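Local coordinates for chitooligosaccharide oxidase (Gibberella zeae, PDB 6Y0R), which oxidises the C1 hydroxyl of chitooligosaccharides to the lactone with a covalently bound FAD, passing the electrons to molecular oxygen and releasing hydrogen peroxide, at residues R210-G213 with A214-V218; D455-T458 with E459-G463; E470-K473 with A474-P478. All coordinates share one frame; numbering follows the deposited sequence.

Contact 1: R210-G213 with A214-V218; sequences RGAG and ANFGV. With FAD (flavin-adenine dinucleotide), chain B.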
# COMPACT_ATOMS: atom_id res chain seq x y z
N ARG A 210 -1.93 1.81 -12.77
CA ARG A 210 -2.94 1.24 -11.83
C ARG A 210 -2.41 -0.11 -11.36
O ARG A 210 -3.00 -1.13 -11.68
CB ARG A 210 -4.34 1.22 -12.47
CG ARG A 210 -4.92 2.62 -12.68
CD ARG A 210 -6.35 2.54 -13.16
NE ARG A 210 -6.30 1.94 -14.50
CZ ARG A 210 -7.31 1.32 -15.14
NH1 ARG A 210 -7.08 0.80 -16.35
NH2 ARG A 210 -8.50 1.17 -14.56
N GLY A 211 -1.28 -0.09 -10.64
CA GLY A 211 -0.78 -1.28 -9.94
C GLY A 211 0.73 -1.41 -10.04
O GLY A 211 1.34 -2.11 -9.16
N ALA A 212 1.36 -0.79 -11.05
CA ALA A 212 2.83 -0.85 -11.23
C ALA A 212 3.34 0.55 -11.55
O ALA A 212 4.28 0.76 -12.31
CB ALA A 212 3.15 -1.85 -12.33
N GLY A 213 2.75 1.55 -10.89
CA GLY A 213 2.91 2.96 -11.27
C GLY A 213 4.23 3.62 -10.91
O GLY A 213 4.31 4.84 -11.15
N ALA A 214 5.25 2.93 -10.39
CA ALA A 214 6.60 3.51 -10.21
C ALA A 214 7.44 3.39 -11.50
O ALA A 214 8.50 4.00 -11.55
CB ALA A 214 7.31 2.87 -9.07
N ASN A 215 6.94 2.65 -12.48
CA ASN A 215 7.79 2.12 -13.59
C ASN A 215 7.87 3.08 -14.79
O ASN A 215 8.73 2.83 -15.65
CB ASN A 215 7.28 0.76 -14.08
CG ASN A 215 7.69 -0.36 -13.16
OD1 ASN A 215 8.84 -0.75 -13.18
ND2 ASN A 215 6.78 -0.82 -12.31
N PHE A 216 7.03 4.12 -14.89
CA PHE A 216 6.75 4.75 -16.22
C PHE A 216 7.01 6.25 -16.19
O PHE A 216 6.63 6.90 -17.18
CB PHE A 216 5.34 4.40 -16.68
CG PHE A 216 5.04 2.92 -16.61
CD1 PHE A 216 5.66 2.03 -17.47
CD2 PHE A 216 4.16 2.41 -15.68
CE1 PHE A 216 5.38 0.68 -17.42
CE2 PHE A 216 3.88 1.06 -15.64
CZ PHE A 216 4.51 0.19 -16.48
N GLY A 217 7.62 6.78 -15.14
CA GLY A 217 7.81 8.23 -14.99
C GLY A 217 7.26 8.72 -13.66
O GLY A 217 6.92 7.91 -12.81
N VAL A 218 7.19 10.04 -13.49
CA VAL A 218 6.70 10.66 -12.23
C VAL A 218 5.23 10.99 -12.42
O VAL A 218 4.87 11.84 -13.25
CB VAL A 218 7.51 11.88 -11.81
CG1 VAL A 218 6.99 12.39 -10.46
CG2 VAL A 218 9.01 11.66 -11.74
PA FAD B . 6.99 6.17 -1.20
O1A FAD B . 8.08 5.49 -0.46
O2A FAD B . 7.06 7.62 -1.44
O5B FAD B . 6.75 5.47 -2.61
C5B FAD B . 6.38 4.09 -2.72
C4B FAD B . 6.69 3.60 -4.12
O4B FAD B . 5.89 4.33 -5.08
C3B FAD B . 8.14 3.78 -4.63
O3B FAD B . 8.46 2.80 -5.62
C2B FAD B . 8.09 5.16 -5.27
O2B FAD B . 9.14 5.42 -6.20
C1B FAD B . 6.73 5.11 -5.93
N9A FAD B . 6.11 6.41 -6.13
C8A FAD B . 5.65 7.24 -5.15
N7A FAD B . 5.13 8.36 -5.64
C5A FAD B . 5.27 8.24 -7.02
C6A FAD B . 4.92 9.09 -8.08
N6A FAD B . 4.30 10.25 -7.88
N1A FAD B . 5.22 8.69 -9.35
C2A FAD B . 5.86 7.51 -9.50
N3A FAD B . 6.21 6.62 -8.57
C4A FAD B . 5.89 7.04 -7.33
N1 FAD B . -1.02 0.06 2.61
C2 FAD B . -2.30 -0.29 2.41
O2 FAD B . -2.68 -0.75 1.27
N3 FAD B . -3.22 -0.10 3.40
C4 FAD B . -2.90 0.42 4.65
O4 FAD B . -3.78 0.58 5.51
C4X FAD B . -1.55 0.80 4.88
N5 FAD B . -1.22 1.36 6.05
C5X FAD B . 0.06 1.84 6.19
C6 FAD B . 0.42 2.51 7.39
C7 FAD B . 1.71 2.99 7.58
C7M FAD B . 2.10 3.68 8.87
C8 FAD B . 2.69 2.86 6.51
C8M FAD B . 4.08 3.46 6.58
C9 FAD B . 2.32 2.15 5.34
C9A FAD B . 1.03 1.64 5.17
N10 FAD B . 0.67 0.98 3.99
C10 FAD B . -0.65 0.57 3.78
C1' FAD B . 1.64 0.72 2.92
C2' FAD B . 1.62 1.84 1.87
O2' FAD B . 0.48 1.71 1.01
C3' FAD B . 2.89 1.73 1.07
O3' FAD B . 3.97 1.91 2.01
C4' FAD B . 2.91 2.80 -0.03
O4' FAD B . 3.71 2.38 -1.16
C5' FAD B . 3.43 4.09 0.53
O5' FAD B . 3.28 5.16 -0.41
P FAD B . 4.18 6.45 -0.19
O1P FAD B . 3.85 7.43 -1.26
O2P FAD B . 4.14 6.92 1.21
O3P FAD B . 5.66 5.82 -0.36
O HOH W 1 5.12 5.70 -13.51

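Contact 2: D455-T458 with E459-G463; sequences DRAT and EMYWG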
# COMPACT_ATOMS: atom_id res chain seq x y z
N ASP A 455 13.84 -11.22 -9.59
CA ASP A 455 12.82 -11.60 -10.59
C ASP A 455 11.67 -12.43 -9.97
O ASP A 455 10.53 -12.38 -10.50
CB ASP A 455 13.43 -12.32 -11.79
CG ASP A 455 14.11 -11.34 -12.75
OD1 ASP A 455 13.94 -10.09 -12.55
OD2 ASP A 455 14.78 -11.82 -13.71
N ARG A 456 11.86 -13.11 -9.00
CA ARG A 456 10.80 -13.77 -8.21
C ARG A 456 9.89 -12.70 -7.57
O ARG A 456 8.69 -12.92 -7.52
CB ARG A 456 11.45 -14.71 -7.20
CG ARG A 456 10.42 -15.52 -6.43
CD ARG A 456 11.11 -16.51 -5.50
NE ARG A 456 10.05 -17.23 -4.79
CZ ARG A 456 9.36 -18.27 -5.22
NH1 ARG A 456 8.44 -18.79 -4.42
NH2 ARG A 456 9.55 -18.79 -6.43
N ALA A 457 10.43 -11.54 -7.24
CA ALA A 457 9.62 -10.45 -6.64
C ALA A 457 8.67 -9.93 -7.70
O ALA A 457 7.47 -9.75 -7.45
CB ALA A 457 10.52 -9.36 -6.11
N THR A 458 9.17 -9.69 -8.90
CA THR A 458 8.33 -9.15 -9.99
C THR A 458 7.16 -10.12 -10.26
O THR A 458 5.94 -9.73 -10.41
CB THR A 458 9.31 -8.79 -11.12
OG1 THR A 458 10.57 -8.20 -10.72
CG2 THR A 458 8.73 -7.81 -12.09
N GLU A 459 7.42 -11.44 -10.26
CA GLU A 459 6.35 -12.43 -10.46
C GLU A 459 5.40 -12.44 -9.25
O GLU A 459 4.17 -12.62 -9.46
CB GLU A 459 6.98 -13.79 -10.76
CG GLU A 459 6.00 -14.93 -10.68
CD GLU A 459 6.04 -15.67 -9.35
OE1 GLU A 459 7.14 -16.25 -8.99
OE2 GLU A 459 4.99 -15.69 -8.66
N MET A 460 5.90 -12.32 -8.02
CA MET A 460 5.04 -12.31 -6.81
C MET A 460 4.09 -11.09 -6.87
O MET A 460 2.88 -11.22 -6.55
CB MET A 460 5.86 -12.21 -5.54
CG MET A 460 6.72 -13.39 -5.25
SD MET A 460 5.72 -14.68 -4.58
CE MET A 460 7.02 -15.90 -4.29
N TYR A 461 4.63 -9.92 -7.25
CA TYR A 461 3.81 -8.69 -7.19
C TYR A 461 2.81 -8.59 -8.34
O TYR A 461 1.68 -8.12 -8.07
CB TYR A 461 4.67 -7.43 -7.17
CG TYR A 461 5.63 -7.30 -6.02
CD1 TYR A 461 5.30 -7.76 -4.75
CD2 TYR A 461 6.91 -6.82 -6.23
CE1 TYR A 461 6.19 -7.66 -3.69
CE2 TYR A 461 7.81 -6.69 -5.18
CZ TYR A 461 7.45 -7.12 -3.92
OH TYR A 461 8.34 -7.08 -2.86
N TRP A 462 3.18 -9.01 -9.55
CA TRP A 462 2.37 -8.73 -10.77
C TRP A 462 1.97 -10.01 -11.52
O TRP A 462 1.18 -9.88 -12.46
CB TRP A 462 3.06 -7.70 -11.66
CG TRP A 462 3.24 -6.37 -10.98
CD1 TRP A 462 2.24 -5.52 -10.58
CD2 TRP A 462 4.46 -5.81 -10.49
NE1 TRP A 462 2.79 -4.43 -9.95
CE2 TRP A 462 4.14 -4.60 -9.84
CE3 TRP A 462 5.80 -6.20 -10.56
CZ2 TRP A 462 5.12 -3.76 -9.32
CZ3 TRP A 462 6.76 -5.40 -9.97
CH2 TRP A 462 6.42 -4.20 -9.36
N GLY A 463 2.48 -11.19 -11.15
CA GLY A 463 2.00 -12.47 -11.70
C GLY A 463 1.91 -12.45 -13.21
O GLY A 463 2.86 -12.03 -13.92

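Contact 3: E470-K473 with A474-P478; sequences EAVK and AKYDP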
# COMPACT_ATOMS: atom_id res chain seq x y z
N GLU A 470 6.03 -5.45 -19.17
CA GLU A 470 7.35 -5.29 -19.85
C GLU A 470 7.18 -4.58 -21.19
O GLU A 470 8.06 -3.80 -21.55
CB GLU A 470 8.00 -6.66 -20.04
CG GLU A 470 8.39 -7.30 -18.72
CD GLU A 470 8.93 -8.71 -18.82
OE1 GLU A 470 8.60 -9.40 -19.80
OE2 GLU A 470 9.62 -9.13 -17.90
N ALA A 471 6.09 -4.83 -21.89
CA ALA A 471 5.81 -4.16 -23.17
C ALA A 471 5.50 -2.67 -22.93
O ALA A 471 6.00 -1.79 -23.67
CB ALA A 471 4.72 -4.88 -23.89
N VAL A 472 4.71 -2.38 -21.88
CA VAL A 472 4.45 -0.97 -21.52
C VAL A 472 5.76 -0.29 -21.17
O VAL A 472 5.99 0.86 -21.53
CB VAL A 472 3.36 -0.88 -20.43
CG1 VAL A 472 3.07 0.56 -20.07
CG2 VAL A 472 2.08 -1.56 -20.91
N LYS A 473 6.61 -0.98 -20.41
CA LYS A 473 7.89 -0.44 -19.96
C LYS A 473 8.78 -0.13 -21.17
O LYS A 473 9.40 0.91 -21.18
CB LYS A 473 8.51 -1.46 -19.00
CG LYS A 473 9.83 -1.08 -18.40
CD LYS A 473 9.69 -0.20 -17.18
CE LYS A 473 11.01 0.35 -16.74
NZ LYS A 473 10.86 1.17 -15.54
N ALA A 474 8.84 -1.03 -22.14
CA ALA A 474 9.65 -0.83 -23.36
C ALA A 474 9.16 0.43 -24.10
O ALA A 474 10.00 1.14 -24.66
CB ALA A 474 9.57 -2.08 -24.22
N LYS A 475 7.86 0.73 -24.05
CA LYS A 475 7.28 1.89 -24.76
C LYS A 475 7.57 3.19 -24.01
O LYS A 475 7.92 4.19 -24.63
CB LYS A 475 5.77 1.74 -24.87
CG LYS A 475 5.08 2.85 -25.65
CD LYS A 475 3.67 2.61 -25.89
CE LYS A 475 3.04 3.84 -26.50
NZ LYS A 475 1.59 3.67 -26.58
N TYR A 476 7.39 3.23 -22.69
CA TYR A 476 7.46 4.50 -21.91
C TYR A 476 8.79 4.68 -21.19
O TYR A 476 9.18 5.82 -20.98
CB TYR A 476 6.25 4.57 -20.95
CG TYR A 476 4.94 4.72 -21.68
CD1 TYR A 476 4.61 5.94 -22.25
CD2 TYR A 476 4.05 3.68 -21.84
CE1 TYR A 476 3.42 6.11 -22.93
CE2 TYR A 476 2.83 3.84 -22.48
CZ TYR A 476 2.54 5.06 -23.08
OH TYR A 476 1.37 5.29 -23.75
N ASP A 477 9.49 3.61 -20.79
CA ASP A 477 10.80 3.79 -20.11
C ASP A 477 11.77 2.78 -20.68
O ASP A 477 12.24 1.90 -19.98
CB ASP A 477 10.71 3.66 -18.60
CG ASP A 477 11.97 3.97 -17.80
OD1 ASP A 477 12.87 4.70 -18.32
OD2 ASP A 477 12.11 3.46 -16.63
N PRO A 478 12.09 2.88 -21.99
CA PRO A 478 13.00 1.92 -22.62
C PRO A 478 14.42 1.87 -22.04
O PRO A 478 15.06 0.81 -22.08
CB PRO A 478 13.08 2.42 -24.08
CG PRO A 478 12.62 3.83 -24.03
CD PRO A 478 11.57 3.87 -22.93

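Contact 1: R210-G213 with A214-V218
Asn215 grips the carbonyl oxygen of Ala212 twice, with its backbone and with its side chain. Its amide nitrogen ND2 lies 3.0 Å from Ala212 O in a fairly straight bond (162° at the hydrogen), with the oxygen close to the plane of the side-chain amide. The backbone N of Asn215 bonds to the same Ala212 O at 3.3 Å and closes a type I turn from Ala212 to Asn215; both donors arrive on one face of the carbonyl plane. With chi1 at -79°, the Asn215 CG sits beside its own backbone N, which brings ND2 round to that oxygen. CE2 of the Phe216 ring reaches the oxygen as well, 3.4 Å from Ala212 O, while Asn215 CB lies over the centre of one face of the ring.

The turn leads from helix 203-212 into strand 218-228 of the PCMH-type FAD-binding domain and runs against the adenine end of the cofactor: Ala214 CA is 3.5 Å from N3A of FAD, and Gly213 O and Gly217 O both approach its C2A. A water ties the loop together by donating to Gly213 O (2.6 Å) and to Gly217 O and accepting from Phe216 N. Farther out, Ile488 N binds Asn215 OD1, fixing which way round the amide is turned, and Leu469 packs on both Ala212 and Phe216.

Contact 2: D455-T458 with E459-G463
This is a local contact along the last two turns of helix 454-462, in the berberine-like region, where residues three and four apart meet on successive turns. Four backbone bonds of the i to i+4 kind join its halves, among them Tyr461 N to Ala457 O at 2.9 Å, and Gly463 then leaves the helix with positive phi.

The exposed Arg456 lays its guanidinium against the methyl CE of the buried Met460, which sits over one face, 3.2 Å from Arg456 NH1. An extended Arg456 chain and a Met460 chain folded at chi2 (-78°) bring these ends together. Glu459 OE1 stays 4.3 Å from Arg456 NH2, well off the guanidinium plane; no N-H points at the oxygen, and any attraction is probably one of charge only.

Ala457 CB touches Tyr461 CE2 at 3.9 Å, and Ala457 O lies over one face of the tyrosine ring. Thr458 directs its methyl CG2, anti to the backbone N, against the six-membered ring of Trp462, 3.7 Å from Trp462 CE3. Its hydroxyl OG1 instead bonds to Gln486 O.

The polar tips of the buried aromatics thus find partners beyond the helix: bonds to Gln486 OE1 and Asp449 N hold Tyr461 OH in place, while the bond from Trp462 NE1 to Gly211 O probably helps to fix the turn of the indole.

Contact 3: E470-K473 with A474-P478
The C-terminal end of helix 466-476, also in the berberine-like region, is where Lys473 and Asp477 pair across a single turn. Lys473 NZ lies 2.8 Å from Asp477 OD2 in a salt bridge that meets the anti side of the carboxylate, 18° out of its plane. Both side chains start out anti to their backbone N and run side by side in the same direction; a bend at chi2 of Lys473 (84°) carries the ammonium to the acid. The backbones of this pair are joined too, Asp477 N to Lys473 O at 2.7 Å, in the last bond before the chain leaves helical geometry at Asp477.

On the neighbouring side of the helix, one residue earlier, Val472 CG1 packs 3.7 Å from Tyr476 CD2, the valine crossing the ring at an angle. Tyr476 N bonds to Val472 O at 3.0 Å, and CD2 of the ring lies near that oxygen as well. CG of the extended Lys475 chain lies above one face of the Tyr476 ring, offset toward its rim; its NZ gives a weak bond to Tyr476 OH, and Asp204 holds both groups, through a salt bridge to Lys475 and a hydrogen bond to Tyr476.

Neither charge of the buried pair depends on the other alone. Lys473 NZ also donates to Asn215 O, while Asp477 receives Phe482 N at OD2 and Leu481 N at OD1, a setting that would probably keep the lysine protonated and the aspartate ionised.

Contact 1 touches both of the others, whereas contacts 2 and 3, on consecutive helices, keep about 6 Å between nearest atoms. Toward contact 2 the bridge is Trp462 NE1, 2.9 Å from Gly211 O and also packed against Ala212 CB. Toward contact 3 it is Lys473 NZ, 2.7 Å from Asn215 O, with Phe216 CE1 lying 3.5 Å from Val472 CG1. The C-terminal helices thus back the loop of the FAD-binding domain that meets the adenine end of the cofactor. Only contact 1 reaches FAD directly; the side chain of Trp462 in contact 2 is about 8 Å from the bound FAD. The side chain of Lys473 in contact 3 is about 10 Å from it.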